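Local structure of MccF (4IIY) at residues N227-V237 with I328-C336; P34-V42 with I134-I142. The protein is the microcin C7 self-immunity protein of the peptidase S66 family and probably acts as a hydrolase. The protein carries 1 engineered substitution. All coordinates share one frame; numbering follows the deposited sequence. Where two conformers were deposited one is given.

MccF illustrates how segments about 90 residues apart in sequence come together in two ways: one contact pairs an edge strand with its neighbour, and the other lays a loop across the start of an inner strand. The two contacts follow one another along the chain: interaction 2 joins 34-42 to 134-142 before interaction 1 pairs 227-237 with 328-336. Interaction 2 brings the loop preceding strand 45-49 against the start of strand 140-143, in the mixed sheet that also includes strand 110-115. Interaction 1 forms one edge of the second mixed sheet, where strand 230-232 pairs with strand 330-334. Their centres lie 29 Å apart and their nearest atoms about 9 Å, so each contact belongs to its own sheet and shares no residue with the other.

Interaction 1: residues N227-V237 with I328-C336; sequences NNCAFYGSGKV and IPVLDGFDC
N227 and D335 approach from opposite directions, and their polar ends join in a nearly straight hydrogen bond, N227 ND2 to D335 OD2 at 2.9 Å. The acceptor lies in the amide plane, whereas the donor reaches the syn side of the carboxylate 24° out of its plane; the two flat groups stand 83° apart. N227 OD1 accepts from C229 N at 3.1 Å in an Asx turn, so both ends of the amide are engaged and its rotation is fixed. K302 adds a salt bridge to D335 OD1 and hydrogen bonds to N227 OD1 and G333 O.

Beyond this turn the strands run antiparallel. A230-D332 and Y232-V330 are hydrogen-bonded pairs, and F231-L331 between them is non-hydrogen-bonded. On the F231 face, L331 CG sits 3.8 Å above the plane of the F231 ring, offset toward its rim, in a CH-pi contact. On the other face D332 CB meets the edge of the Y232 ring, 3.8 Å from Y232 CE2. With CG anti to the backbone N (chi1 -176°), the D332 carboxylate runs alongside that ring, and a water 2.7 Å from Y232 OH donates to D332 OD2 at 2.6 Å.

Strand 230-232 is one of the two edge strands of its sheet in this chain, while strand 330-334 bonds onward to strand 297-301. Y316 of helix 315-323 stacks on Y232, and I360 of strand 359-362 packs against L331.

Interaction 2: residues P34-V42 with I134-I142; sequences PLLAAPLAV and IIANPKIII. With EDO (1,2-ethanediol), chain P.
P138 O accepts a hydrogen bond of 2.7 Å from a water that in turn accepts from A38 N at 2.9 Å. This relay is the polar link between the segments, which share no direct hydrogen bond; the rest is van der Waals contact, much of it side-chain carbon against backbone. A37 points its methyl at the opposing backbone, with A37 CB 3.3 Å from K139 C, while K139 turns its CB away from the loop, and its NZ is held by the carbonyl oxygens of I110 and N107.

I140 reaches across with its longer branch. CG1 stands beside the backbone N (chi1 -61°) and the chain then extends, bringing I140 CD1 to 3.5 Å from A38 O and 3.9 Å from L40 CB. Shortening this side chain to an alanine would probably leave A38 O and L40 CB without their CD1 contact and weaken the hold on the loop. At the other end L35 lies against the end of helix 131-136, its CD2 4.0 Å from I135 CA, and the P138 ring edges up to L36 O. A 1,2-ethanediol, probably from the crystallisation liquor, places its O2 2.8 Å from P39 O and is also hydrogen-bonded to D44 OD2.

Strand 140-143 lies between strands 110-115 and 162-164, all parallel, and I140 makes a backbone hydrogen bond with T111 of the former. F186 and L190 of helix 178-191 pack on L40, while T158 of helix 148-158 touches I135.

Interaction 1: residues N227-V237 with I328-C336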
# COMPACT_ATOMS: atom_id res chain seq x y z
N ASN B 227 18.30 -12.70 -20.72
CA ASN B 227 18.43 -11.89 -19.51
C ASN B 227 18.88 -10.48 -19.82
O ASN B 227 19.99 -10.25 -20.29
CB ASN B 227 19.37 -12.55 -18.51
CG ASN B 227 19.06 -12.13 -17.09
OD1 ASN B 227 18.75 -10.96 -16.84
ND2 ASN B 227 19.07 -13.09 -16.18
N ASN B 228 18.00 -9.52 -19.53
CA ASN B 228 18.24 -8.12 -19.85
C ASN B 228 18.55 -7.27 -18.62
O ASN B 228 18.35 -6.06 -18.62
CB ASN B 228 17.05 -7.54 -20.61
CG ASN B 228 15.75 -7.61 -19.82
OD1 ASN B 228 15.64 -8.34 -18.84
ND2 ASN B 228 14.76 -6.84 -20.25
N CYS B 229 19.03 -7.91 -17.56
CA CYS B 229 19.51 -7.22 -16.36
C CYS B 229 20.52 -6.13 -16.76
O CYS B 229 21.35 -6.38 -17.65
CB CYS B 229 20.16 -8.25 -15.44
SG CYS B 229 20.62 -7.72 -13.78
N ALA B 230 20.48 -4.98 -16.12
CA ALA B 230 21.38 -3.88 -16.44
C ALA B 230 22.01 -3.33 -15.17
O ALA B 230 21.35 -3.24 -14.13
CB ALA B 230 20.64 -2.77 -17.18
N PHE B 231 23.29 -2.96 -15.26
CA PHE B 231 24.02 -2.39 -14.14
C PHE B 231 24.27 -0.91 -14.43
O PHE B 231 25.10 -0.57 -15.29
CB PHE B 231 25.36 -3.11 -13.93
CG PHE B 231 25.23 -4.51 -13.37
CD1 PHE B 231 25.60 -4.77 -12.06
CD2 PHE B 231 24.78 -5.56 -14.16
CE1 PHE B 231 25.51 -6.04 -11.53
CE2 PHE B 231 24.68 -6.84 -13.63
CZ PHE B 231 25.06 -7.09 -12.32
N TYR B 232 23.56 -0.04 -13.74
CA TYR B 232 23.70 1.40 -13.92
C TYR B 232 24.61 1.99 -12.85
O TYR B 232 24.21 2.18 -11.71
CB TYR B 232 22.33 2.08 -13.88
CG TYR B 232 21.41 1.67 -14.99
CD1 TYR B 232 21.58 2.18 -16.27
CD2 TYR B 232 20.34 0.80 -14.76
CE1 TYR B 232 20.73 1.81 -17.29
CE2 TYR B 232 19.49 0.44 -15.78
CZ TYR B 232 19.69 0.95 -17.04
OH TYR B 232 18.85 0.60 -18.07
N GLY B 233 25.85 2.27 -13.23
CA GLY B 233 26.81 2.81 -12.30
C GLY B 233 28.19 2.28 -12.62
O GLY B 233 28.38 1.58 -13.61
N SER B 234 29.16 2.61 -11.77
CA SER B 234 30.51 2.12 -11.94
C SER B 234 31.10 1.79 -10.58
O SER B 234 30.54 2.16 -9.54
CB SER B 234 31.39 3.15 -12.66
OG SER B 234 31.55 4.31 -11.87
N GLY B 235 32.23 1.11 -10.58
CA GLY B 235 32.88 0.73 -9.34
C GLY B 235 32.14 -0.36 -8.61
O GLY B 235 31.29 -1.05 -9.19
N LYS B 236 32.46 -0.53 -7.34
CA LYS B 236 31.90 -1.58 -6.51
C LYS B 236 31.28 -0.97 -5.27
O LYS B 236 31.87 -0.10 -4.62
CB LYS B 236 33.01 -2.58 -6.13
CG LYS B 236 32.52 -3.84 -5.45
CD LYS B 236 33.59 -4.93 -5.44
CE LYS B 236 34.79 -4.54 -4.61
NZ LYS B 236 35.74 -5.68 -4.45
N VAL B 237 30.07 -1.41 -4.94
CA VAL B 237 29.38 -0.98 -3.73
C VAL B 237 29.13 -2.18 -2.84
O VAL B 237 28.56 -3.18 -3.28
CB VAL B 237 28.02 -0.32 -4.05
CG1 VAL B 237 27.28 0.03 -2.76
CG2 VAL B 237 28.23 0.93 -4.90
N ILE B 328 22.43 7.34 -7.52
CA ILE B 328 22.56 6.09 -6.79
C ILE B 328 22.71 5.00 -7.84
O ILE B 328 21.89 4.91 -8.76
CB ILE B 328 21.31 5.78 -5.94
CG1 ILE B 328 21.04 6.93 -4.96
CG2 ILE B 328 21.48 4.46 -5.20
CD1 ILE B 328 19.86 6.67 -4.03
N PRO B 329 23.75 4.17 -7.72
CA PRO B 329 23.85 3.10 -8.72
C PRO B 329 22.76 2.05 -8.52
O PRO B 329 22.36 1.75 -7.39
CB PRO B 329 25.25 2.53 -8.48
CG PRO B 329 25.60 2.91 -7.09
CD PRO B 329 24.88 4.19 -6.78
N VAL B 330 22.29 1.49 -9.63
CA VAL B 330 21.15 0.58 -9.61
C VAL B 330 21.43 -0.69 -10.41
O VAL B 330 21.86 -0.61 -11.57
CB VAL B 330 19.89 1.25 -10.20
CG1 VAL B 330 18.75 0.26 -10.26
CG2 VAL B 330 19.50 2.47 -9.38
N LEU B 331 21.20 -1.84 -9.79
CA LEU B 331 21.18 -3.11 -10.50
C LEU B 331 19.72 -3.32 -10.88
O LEU B 331 18.88 -3.59 -10.00
CB LEU B 331 21.69 -4.24 -9.61
CG LEU B 331 21.93 -5.61 -10.24
CD1 LEU B 331 22.46 -6.60 -9.21
CD2 LEU B 331 20.67 -6.16 -10.87
N ASP B 332 19.41 -3.15 -12.16
CA ASP B 332 18.03 -3.26 -12.62
C ASP B 332 17.77 -4.62 -13.24
O ASP B 332 18.25 -4.91 -14.33
CB ASP B 332 17.74 -2.17 -13.65
CG ASP B 332 16.29 -2.17 -14.11
OD1 ASP B 332 15.45 -2.79 -13.43
OD2 ASP B 332 15.99 -1.53 -15.14
N GLY B 333 16.99 -5.45 -12.56
CA GLY B 333 16.58 -6.73 -13.12
C GLY B 333 17.22 -7.95 -12.48
O GLY B 333 17.44 -8.95 -13.15
N PHE B 334 17.51 -7.89 -11.19
CA PHE B 334 18.00 -9.06 -10.47
C PHE B 334 16.91 -10.14 -10.45
O PHE B 334 15.72 -9.84 -10.27
CB PHE B 334 18.44 -8.66 -9.05
CG PHE B 334 19.16 -9.74 -8.28
CD1 PHE B 334 20.26 -10.40 -8.80
CD2 PHE B 334 18.76 -10.05 -6.99
CE1 PHE B 334 20.92 -11.37 -8.06
CE2 PHE B 334 19.43 -11.00 -6.24
CZ PHE B 334 20.51 -11.67 -6.78
N ASP B 335 17.32 -11.40 -10.63
CA ASP B 335 16.40 -12.52 -10.71
C ASP B 335 16.05 -13.06 -9.33
O ASP B 335 16.28 -14.23 -9.01
CB ASP B 335 16.98 -13.63 -11.59
CG ASP B 335 17.15 -13.18 -13.03
OD1 ASP B 335 16.12 -13.07 -13.74
OD2 ASP B 335 18.30 -12.90 -13.43
N CYS B 336 15.48 -12.19 -8.50
CA CYS B 336 15.02 -12.59 -7.18
C CYS B 336 13.72 -11.84 -6.95
O CYS B 336 13.70 -10.75 -6.37
CB CYS B 336 16.08 -12.26 -6.12
SG CYS B 336 15.71 -12.88 -4.47
O HOH W 1 16.99 -1.30 -17.50

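Interaction 2: residues P34-V42 with I134-I142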
# COMPACT_ATOMS: atom_id res chain seq x y z
N PRO B 34 25.00 -10.95 13.37
CA PRO B 34 23.62 -11.43 13.20
C PRO B 34 23.42 -12.84 13.73
O PRO B 34 24.38 -13.60 13.90
CB PRO B 34 23.44 -11.40 11.68
CG PRO B 34 24.80 -11.54 11.13
CD PRO B 34 25.69 -10.80 12.09
N LEU B 35 22.17 -13.19 14.02
CA LEU B 35 21.82 -14.54 14.43
C LEU B 35 21.70 -15.41 13.19
O LEU B 35 21.01 -15.04 12.23
CB LEU B 35 20.50 -14.50 15.20
CG LEU B 35 19.90 -15.82 15.67
CD1 LEU B 35 20.81 -16.51 16.68
CD2 LEU B 35 18.52 -15.60 16.26
N LEU B 36 22.38 -16.56 13.19
CA LEU B 36 22.44 -17.44 12.02
C LEU B 36 21.81 -18.80 12.27
O LEU B 36 22.01 -19.41 13.32
CB LEU B 36 23.89 -17.64 11.59
CG LEU B 36 24.71 -16.38 11.31
CD1 LEU B 36 26.11 -16.78 10.86
CD2 LEU B 36 24.03 -15.52 10.25
N ALA B 37 21.06 -19.28 11.29
CA ALA B 37 20.50 -20.63 11.34
C ALA B 37 21.54 -21.66 10.89
O ALA B 37 22.50 -21.33 10.19
CB ALA B 37 19.27 -20.72 10.45
N ALA B 38 21.33 -22.91 11.30
CA ALA B 38 22.13 -24.02 10.78
C ALA B 38 21.88 -24.19 9.28
O ALA B 38 20.78 -23.94 8.79
CB ALA B 38 21.78 -25.31 11.52
N PRO B 39 22.91 -24.63 8.54
CA PRO B 39 22.75 -24.78 7.09
C PRO B 39 21.85 -25.96 6.73
O PRO B 39 21.65 -26.87 7.53
CB PRO B 39 24.18 -25.03 6.62
CG PRO B 39 24.86 -25.67 7.80
CD PRO B 39 24.26 -24.98 9.00
N LEU B 40 21.32 -25.92 5.51
CA LEU B 40 20.53 -27.02 4.98
C LEU B 40 21.46 -28.15 4.49
O LEU B 40 22.61 -27.90 4.13
CB LEU B 40 19.67 -26.52 3.82
CG LEU B 40 18.57 -27.44 3.29
CD1 LEU B 40 17.49 -27.62 4.33
CD2 LEU B 40 17.98 -26.86 2.00
N ALA B 41 20.93 -29.37 4.48
CA ALA B 41 21.62 -30.51 3.90
C ALA B 41 20.61 -31.42 3.23
O ALA B 41 19.45 -31.50 3.64
CB ALA B 41 22.39 -31.28 4.98
N VAL B 42 21.07 -32.13 2.20
CA VAL B 42 20.26 -33.15 1.56
C VAL B 42 19.71 -34.09 2.62
O VAL B 42 20.44 -34.55 3.51
CB VAL B 42 21.08 -33.93 0.52
CG1 VAL B 42 20.33 -35.17 0.05
CG2 VAL B 42 21.43 -33.03 -0.66
N ILE B 134 11.97 -18.40 18.33
CA ILE B 134 12.76 -18.24 17.11
C ILE B 134 14.22 -18.02 17.46
O ILE B 134 15.12 -18.58 16.83
CB ILE B 134 12.22 -17.08 16.25
CG1 ILE B 134 10.84 -17.44 15.72
CG2 ILE B 134 13.17 -16.76 15.11
CD1 ILE B 134 10.10 -16.29 15.07
N ILE B 135 14.47 -17.20 18.47
CA ILE B 135 15.84 -16.96 18.92
C ILE B 135 16.47 -18.22 19.50
O ILE B 135 17.64 -18.52 19.23
CB ILE B 135 15.88 -15.82 19.94
CG1 ILE B 135 15.53 -14.50 19.26
CG2 ILE B 135 17.24 -15.74 20.62
CD1 ILE B 135 15.17 -13.38 20.21
N ALA B 136 15.69 -18.98 20.27
CA ALA B 136 16.20 -20.19 20.92
C ALA B 136 16.45 -21.31 19.92
O ALA B 136 17.31 -22.17 20.14
CB ALA B 136 15.22 -20.66 22.00
N ASN B 137 15.69 -21.31 18.82
CA ASN B 137 15.72 -22.39 17.84
C ASN B 137 15.80 -21.82 16.43
O ASN B 137 14.85 -21.94 15.66
CB ASN B 137 14.45 -23.24 17.96
CG ASN B 137 14.15 -23.65 19.39
OD1 ASN B 137 14.71 -24.62 19.90
ND2 ASN B 137 13.25 -22.92 20.04
N PRO B 138 16.93 -21.19 16.09
CA PRO B 138 17.00 -20.55 14.77
C PRO B 138 16.88 -21.57 13.64
O PRO B 138 17.45 -22.67 13.72
CB PRO B 138 18.38 -19.88 14.76
CG PRO B 138 19.13 -20.46 15.92
CD PRO B 138 18.12 -20.91 16.92
N LYS B 139 16.10 -21.22 12.62
CA LYS B 139 15.92 -22.07 11.45
C LYS B 139 16.00 -21.19 10.21
O LYS B 139 15.91 -19.97 10.30
CB LYS B 139 14.57 -22.79 11.50
CG LYS B 139 14.43 -23.77 12.68
CD LYS B 139 13.03 -24.36 12.75
CE LYS B 139 12.77 -25.06 14.08
NZ LYS B 139 13.72 -26.18 14.35
N ILE B 140 16.18 -21.83 9.06
CA ILE B 140 16.10 -21.14 7.78
C ILE B 140 14.64 -20.81 7.49
O ILE B 140 13.81 -21.72 7.36
CB ILE B 140 16.66 -22.02 6.66
CG1 ILE B 140 18.13 -22.34 6.91
CG2 ILE B 140 16.46 -21.33 5.30
CD1 ILE B 140 18.67 -23.46 6.05
N ILE B 141 14.31 -19.53 7.41
CA ILE B 141 12.95 -19.09 7.10
C ILE B 141 12.99 -18.49 5.71
O ILE B 141 13.80 -17.59 5.46
CB ILE B 141 12.44 -18.02 8.10
CG1 ILE B 141 12.74 -18.42 9.55
CG2 ILE B 141 10.96 -17.73 7.87
CD1 ILE B 141 12.09 -19.66 10.00
N ILE B 142 12.16 -19.00 4.80
CA ILE B 142 12.26 -18.65 3.39
C ILE B 142 10.89 -18.50 2.73
O ILE B 142 9.95 -19.25 3.00
CB ILE B 142 13.16 -19.67 2.63
CG1 ILE B 142 13.50 -19.19 1.21
CG2 ILE B 142 12.54 -21.07 2.63
CD1 ILE B 142 14.68 -19.93 0.61
C1 EDO P . 22.85 -30.36 9.82
O1 EDO P . 23.46 -29.13 10.23
C2 EDO P . 22.16 -30.19 8.47
O2 EDO P . 21.00 -29.35 8.60
O HOH W 2 20.01 -23.46 13.88